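Local structure of hydrogenase 3 maturation protease (Escherichia coli, 2E85) at residues B[125-129]-B[130-134]; B[134-137]-B[138-141]. The protein cleaves a 32-residue peptide from the C terminus of the precursor of HycE, the large subunit of hydrogenase 3, as an endopeptidase of the A31 family. The protein carries 1 engineered substitution. All coordinates share one frame; numbering follows the deposited sequence.

Interaction 1. Residues B[125-129]-B[130-134]; sequences YPMTQ and PIKDA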
ATOM      1  N   TYR B 125      24.586   3.838  11.733  1.00 14.34           N
ATOM      2  CA  TYR B 125      25.567   2.757  11.596  1.00 14.16           C
ATOM      3  C   TYR B 125      26.263   2.861  10.225  1.00 13.58           C
ATOM      4  O   TYR B 125      25.654   3.335   9.237  1.00 14.07           O
ATOM      5  CB  TYR B 125      24.870   1.398  11.658  1.00 13.67           C
ATOM      6  CG  TYR B 125      24.347   0.953  13.012  1.00 14.20           C
ATOM      7  CD1 TYR B 125      24.371   1.803  14.144  1.00 14.81           C
ATOM      8  CD2 TYR B 125      23.831  -0.330  13.167  1.00 13.37           C
ATOM      9  CE1 TYR B 125      23.864   1.374  15.363  1.00 14.55           C
ATOM     10  CE2 TYR B 125      23.319  -0.761  14.374  1.00 15.52           C
ATOM     11  CZ  TYR B 125      23.361   0.088  15.480  1.00 14.79           C
ATOM     12  OH  TYR B 125      22.832  -0.356  16.680  1.00 16.58           O
ATOM     13  N   PRO B 126      27.518   2.378  10.132  1.00 13.19           N
ATOM     14  CA  PRO B 126      28.184   2.283   8.844  1.00 12.92           C
ATOM     15  C   PRO B 126      27.597   1.095   8.079  1.00 11.82           C
ATOM     16  O   PRO B 126      26.885   0.276   8.677  1.00 12.72           O
ATOM     17  CB  PRO B 126      29.634   1.995   9.234  1.00 14.10           C
ATOM     18  CG  PRO B 126      29.507   1.210  10.524  1.00 13.71           C
ATOM     19  CD  PRO B 126      28.384   1.898  11.234  1.00 13.55           C
ATOM     20  N   MET B 127      27.846   1.033   6.778  1.00 11.52           N
ATOM     21  CA  MET B 127      27.541  -0.168   5.988  1.00 11.30           C
ATOM     22  C   MET B 127      28.688  -1.171   6.136  1.00 11.49           C
ATOM     23  O   MET B 127      29.867  -0.782   6.164  1.00 12.65           O
ATOM     24  CB  MET B 127      27.353   0.223   4.515  1.00 11.98           C
ATOM     25  CG  MET B 127      27.102  -0.919   3.544  1.00 12.61           C
ATOM     26  SD  MET B 127      26.704  -0.320   1.878  1.00  8.94           S
ATOM     27  CE  MET B 127      25.623   1.038   2.341  1.00  8.97           C
ATOM     28  N   THR B 128      28.372  -2.459   6.206  1.00 10.29           N
ATOM     29  CA  THR B 128      29.435  -3.455   6.324  1.00  9.69           C
ATOM     30  C   THR B 128      29.931  -3.937   4.958  1.00  9.46           C
ATOM     31  O   THR B 128      29.246  -3.809   3.942  1.00  9.97           O
ATOM     32  CB  THR B 128      29.029  -4.636   7.222  1.00  9.73           C
ATOM     33  OG1 THR B 128      27.975  -5.382   6.600  1.00  9.67           O
ATOM     34  CG2 THR B 128      28.589  -4.154   8.626  1.00  9.91           C
ATOM     35  N   GLN B 129      31.157  -4.438   4.919  1.00 10.52           N
ATOM     36  CA  GLN B 129      31.780  -4.788   3.642  1.00  9.81           C
ATOM     37  C   GLN B 129      30.978  -5.779   2.778  1.00 10.71           C
ATOM     38  O   GLN B 129      30.915  -5.583   1.556  1.00 10.63           O
ATOM     39  CB  GLN B 129      33.203  -5.294   3.865  1.00 10.58           C
ATOM     40  CG  GLN B 129      34.054  -5.384   2.613  1.00 13.20           C
ATOM     41  CD  GLN B 129      34.252  -4.045   1.952  1.00 15.53           C
ATOM     42  OE1 GLN B 129      34.723  -3.079   2.571  1.00 19.05           O
ATOM     43  NE2 GLN B 129      33.913  -3.979   0.681  1.00 15.32           N
ATOM     44  N   PRO B 130      30.450  -6.868   3.365  1.00  9.75           N
ATOM     45  CA  PRO B 130      29.666  -7.812   2.547  1.00 10.84           C
ATOM     46  C   PRO B 130      28.481  -7.182   1.833  1.00 10.34           C
ATOM     47  O   PRO B 130      28.136  -7.596   0.714  1.00 10.39           O
ATOM     48  CB  PRO B 130      29.219  -8.844   3.573  1.00 11.84           C
ATOM     49  CG  PRO B 130      30.355  -8.901   4.494  1.00 11.70           C
ATOM     50  CD  PRO B 130      30.623  -7.424   4.720  1.00 10.81           C
ATOM     51  N   ILE B 131      27.902  -6.145   2.435  1.00  9.66           N
ATOM     52  CA  ILE B 131      26.772  -5.478   1.804  1.00  9.14           C
ATOM     53  C   ILE B 131      27.274  -4.554   0.683  1.00  8.88           C
ATOM     54  O   ILE B 131      26.670  -4.475  -0.372  1.00 11.20           O
ATOM     55  CB  ILE B 131      25.922  -4.754   2.903  1.00  6.06           C
ATOM     56  CG1 ILE B 131      25.046  -5.798   3.614  1.00  7.15           C
ATOM     57  CG2 ILE B 131      25.053  -3.656   2.293  1.00  7.36           C
ATOM     58  CD1 ILE B 131      25.794  -6.710   4.582  1.00 14.79           C
ATOM     59  N   LYS B 132      28.404  -3.911   0.894  1.00 10.02           N
ATOM     60  CA  LYS B 132      29.008  -3.059  -0.137  1.00  9.65           C
ATOM     61  C   LYS B 132      29.329  -3.882  -1.352  1.00 10.00           C
ATOM     62  O   LYS B 132      29.031  -3.466  -2.478  1.00  9.10           O
ATOM     63  CB  LYS B 132      30.270  -2.364   0.376  1.00  9.95           C
ATOM     64  CG  LYS B 132      29.983  -1.296   1.439  1.00 11.46           C
ATOM     65  CD  LYS B 132      31.311  -0.694   1.890  1.00 15.77           C
ATOM     66  CE  LYS B 132      31.168   0.151   3.113  1.00 19.95           C
ATOM     67  NZ  LYS B 132      32.433   0.920   3.298  1.00 22.18           N
ATOM     68  N   ASP B 133      29.952  -5.043  -1.117  1.00  9.19           N
ATOM     69  CA  ASP B 133      30.246  -6.043  -2.162  1.00 10.71           C
ATOM     70  C   ASP B 133      28.975  -6.533  -2.896  1.00  9.92           C
ATOM     71  O   ASP B 133      28.982  -6.705  -4.125  1.00 10.55           O
ATOM     72  CB  ASP B 133      30.977  -7.257  -1.557  1.00 10.57           C
ATOM     73  CG  ASP B 133      32.372  -6.926  -1.032  1.00 15.23           C
ATOM     74  OD1 ASP B 133      32.937  -5.860  -1.356  1.00 18.64           O
ATOM     75  OD2 ASP B 133      32.911  -7.765  -0.287  1.00 18.65           O
ATOM     76  N   ALA B 134      27.885  -6.779  -2.151  1.00  7.99           N
ATOM     77  CA  ALA B 134      26.638  -7.277  -2.750  1.00  7.40           C
ATOM     78  C   ALA B 134      26.091  -6.194  -3.660  1.00  6.82           C
ATOM     79  O   ALA B 134      25.570  -6.489  -4.742  1.00  7.53           O
ATOM     80  CB  ALA B 134      25.596  -7.617  -1.634  1.00  6.54           C
TER
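Met127 lies over the first turn of helix 129-141, where its thioether meets Ile131 and Lys132 together. With CG anti to the backbone N (chi1 177°), the chain runs out along the helix: Met127 CG sits 3.6 Å from Ile131 CG2, and Met127 SD comes within 3.4 Å of Lys132 CG. Farther out, Lys132 CE passes 3.4 Å from Met127 O, alongside the loop backbone. The Met127 side chain is also about 8 Å from that of Asp19, a nickel ligand by similarity, which puts this helix start near the probable metal site. Thr128 follows at the N-cap position. Its hydroxyl does not cap the helix and is hydrogen-bonded elsewhere; Thr128 OG1 in addition touches Ile131 CD1 at 3.3 Å. Thr128 O accepts from Lys132 N at 3.2 Å and, weakly, from Ile131 N, while Asp18 OD1 takes the Thr128 amide. Gln129 then begins the helix. Its chain folds at chi2 (62°) and carries Gln129 NE2 to Asp133 OD1, 2.9 Å away, the donor standing 45° above the carboxylate plane. The same turn is closed in the backbone by Asp133 N donating to Gln129 O, so a neutral amide binds the carboxylate through one oxygen without cancelling its charge.

Interaction 2. Residues B[134-137]-B[138-141]; sequences AVET and VYQR
Glu136 and Gln140, one helical turn apart, are joined through their side chains on the outward, solvent side of the helix: Gln140 NE2 donates to Glu136 OE2 at 2.9 Å in an almost straight bond (179°). The two chains run side by side. The carboxylate oxygen lies in the plane of the amide and is met on its syn side, but with the donor tilted out of the carboxylate plane, the amide and carboxylate planes being turned 55° apart. A bend at chi2 of Glu136 (64°) brings the carboxylate toward the next turn. Its other oxygen, OE1, forms a salt bridge with Lys28, which probably favours the charged form, and the neighbouring Tyr139 passes its hydroxyl to Ala32 O.

The opposite character belongs to Ala134, Val135, Val138 and Tyr139, all buried. This last helix of the chain packs on the mixed sheet of an alpha/beta fold: Ala134 and Val138 meet Ile76 of strand 76-78, Val138 also meets Leu114, and Val135 and Tyr139 turn to helix 21-31. Within the helix, Val138 CG2 presses to 3.4 Å from Ala134 O, the oxygen that also accepts from Val138 N at 3.0 Å.

Between Thr137 and Arg141 the guanidinium touches the methyl, Arg141 NH2 lying 3.6 Å from Thr137 CG2. A water links the two residues, donating to Thr137 O at 2.8 Å and accepting from Arg141 NE at 3.0 Å. Thr137 OG1 bonds back to Asp133 O, whereas Arg141 reaches Gly149 O through NH1 and makes a cation-pi contact with Phe151.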
ATOM      1  N   ALA B 134      27.885  -6.779  -2.151  1.00  7.99           N
ATOM      2  CA  ALA B 134      26.638  -7.277  -2.750  1.00  7.40           C
ATOM      3  C   ALA B 134      26.091  -6.194  -3.660  1.00  6.82           C
ATOM      4  O   ALA B 134      25.570  -6.489  -4.742  1.00  7.53           O
ATOM      5  CB  ALA B 134      25.596  -7.617  -1.634  1.00  6.54           C
ATOM      6  N   VAL B 135      26.177  -4.938  -3.207  1.00  5.68           N
ATOM      7  CA  VAL B 135      25.658  -3.816  -4.019  1.00  6.83           C
ATOM      8  C   VAL B 135      26.437  -3.686  -5.330  1.00  8.08           C
ATOM      9  O   VAL B 135      25.853  -3.569  -6.399  1.00  6.77           O
ATOM     10  CB  VAL B 135      25.599  -2.476  -3.206  1.00  7.85           C
ATOM     11  CG1 VAL B 135      25.271  -1.344  -4.166  1.00  8.22           C
ATOM     12  CG2 VAL B 135      24.523  -2.609  -2.105  1.00  7.31           C
ATOM     13  N   GLU B 136      27.754  -3.800  -5.232  1.00  7.94           N
ATOM     14  CA  GLU B 136      28.579  -3.913  -6.455  1.00  9.75           C
ATOM     15  C   GLU B 136      28.192  -5.090  -7.357  1.00  9.59           C
ATOM     16  O   GLU B 136      28.141  -4.949  -8.584  1.00 10.30           O
ATOM     17  CB  GLU B 136      30.055  -3.962  -6.052  1.00 11.52           C
ATOM     18  CG  GLU B 136      31.046  -3.867  -7.215  1.00 14.89           C
ATOM     19  CD  GLU B 136      31.020  -2.546  -8.005  1.00 21.42           C
ATOM     20  OE1 GLU B 136      30.544  -1.485  -7.524  1.00 23.22           O
ATOM     21  OE2 GLU B 136      31.530  -2.566  -9.143  1.00 24.95           O
ATOM     22  N   THR B 137      27.924  -6.257  -6.760  1.00  8.87           N
ATOM     23  CA  THR B 137      27.556  -7.428  -7.543  1.00  9.18           C
ATOM     24  C   THR B 137      26.280  -7.172  -8.362  1.00  8.97           C
ATOM     25  O   THR B 137      26.225  -7.451  -9.554  1.00  8.99           O
ATOM     26  CB  THR B 137      27.417  -8.696  -6.646  1.00  9.08           C
ATOM     27  OG1 THR B 137      28.675  -8.949  -6.012  1.00 13.70           O
ATOM     28  CG2 THR B 137      27.042  -9.910  -7.484  1.00 11.06           C
ATOM     29  N   VAL B 138      25.270  -6.605  -7.724  1.00  8.84           N
ATOM     30  CA  VAL B 138      24.001  -6.340  -8.373  1.00  9.21           C
ATOM     31  C   VAL B 138      24.222  -5.274  -9.465  1.00  8.87           C
ATOM     32  O   VAL B 138      23.726  -5.391 -10.570  1.00  8.91           O
ATOM     33  CB  VAL B 138      22.914  -5.925  -7.335  1.00  9.22           C
ATOM     34  CG1 VAL B 138      21.647  -5.528  -8.040  1.00  9.44           C
ATOM     35  CG2 VAL B 138      22.598  -7.098  -6.379  1.00  8.95           C
ATOM     36  N   TYR B 139      25.015  -4.264  -9.138  1.00  8.78           N
ATOM     37  CA  TYR B 139      25.274  -3.155 -10.054  1.00  9.64           C
ATOM     38  C   TYR B 139      25.897  -3.658 -11.344  1.00  9.65           C
ATOM     39  O   TYR B 139      25.510  -3.233 -12.414  1.00 10.27           O
ATOM     40  CB  TYR B 139      26.165  -2.111  -9.371  1.00 10.03           C
ATOM     41  CG  TYR B 139      26.741  -1.062 -10.280  1.00 10.69           C
ATOM     42  CD1 TYR B 139      25.950   0.005 -10.745  1.00 11.61           C
ATOM     43  CD2 TYR B 139      28.085  -1.119 -10.661  1.00 13.14           C
ATOM     44  CE1 TYR B 139      26.483   0.979 -11.565  1.00 12.76           C
ATOM     45  CE2 TYR B 139      28.620  -0.184 -11.497  1.00 11.71           C
ATOM     46  CZ  TYR B 139      27.819   0.872 -11.939  1.00 13.33           C
ATOM     47  OH  TYR B 139      28.351   1.830 -12.768  1.00 13.37           O
ATOM     48  N   GLN B 140      26.819  -4.608 -11.212  1.00 10.80           N
ATOM     49  CA  GLN B 140      27.531  -5.165 -12.351  1.00 12.75           C
ATOM     50  C   GLN B 140      26.668  -6.108 -13.170  1.00 13.38           C
ATOM     51  O   GLN B 140      27.059  -6.510 -14.267  1.00 15.65           O
ATOM     52  CB  GLN B 140      28.808  -5.854 -11.881  1.00 14.10           C
ATOM     53  CG  GLN B 140      29.812  -4.834 -11.360  1.00 11.48           C
ATOM     54  CD  GLN B 140      30.453  -3.928 -12.431  1.00 15.89           C
ATOM     55  OE1 GLN B 140      30.295  -4.140 -13.637  1.00 18.37           O
ATOM     56  NE2 GLN B 140      31.211  -2.931 -11.978  1.00 14.69           N
ATOM     57  N   ARG B 141      25.501  -6.467 -12.657  1.00 12.69           N
ATOM     58  CA  ARG B 141      24.622  -7.316 -13.460  1.00 11.86           C
ATOM     59  C   ARG B 141      23.547  -6.525 -14.161  1.00 11.02           C
ATOM     60  O   ARG B 141      22.808  -7.078 -14.958  1.00  9.69           O
ATOM     61  CB  ARG B 141      24.040  -8.462 -12.643  1.00 13.06           C
ATOM     62  CG  ARG B 141      25.194  -9.341 -12.179  1.00 16.89           C
ATOM     63  CD  ARG B 141      24.966 -10.797 -12.215  1.00 17.83           C
ATOM     64  NE  ARG B 141      25.903 -11.361 -11.269  1.00 21.12           N
ATOM     65  CZ  ARG B 141      25.637 -12.398 -10.500  1.00 23.74           C
ATOM     66  NH1 ARG B 141      24.468 -13.016 -10.638  1.00 22.28           N
ATOM     67  NH2 ARG B 141      26.547 -12.824  -9.623  1.00 23.68           N
TER
HETATM   68  O   HOH W   1      27.926  -9.182 -10.889  1.00 19.63           O

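From the N-terminal side, the chain leaves strand 111-116, passes through the loop holding 125-128 and enters helix 129-141, where interaction 1 closes the loop-to-helix turn. Interaction 2 carries the same helix onward toward its C-terminal end. The two neither nest nor cross: they follow in series, centres about 12 Å apart, with Ala134 ending one and beginning the other. Helix 21-31 runs past both, touching Met127 and Ile131 in the first and Val135 and Tyr139 in the second, while strands 76-78 and 111-116 meet the helix within 134-141.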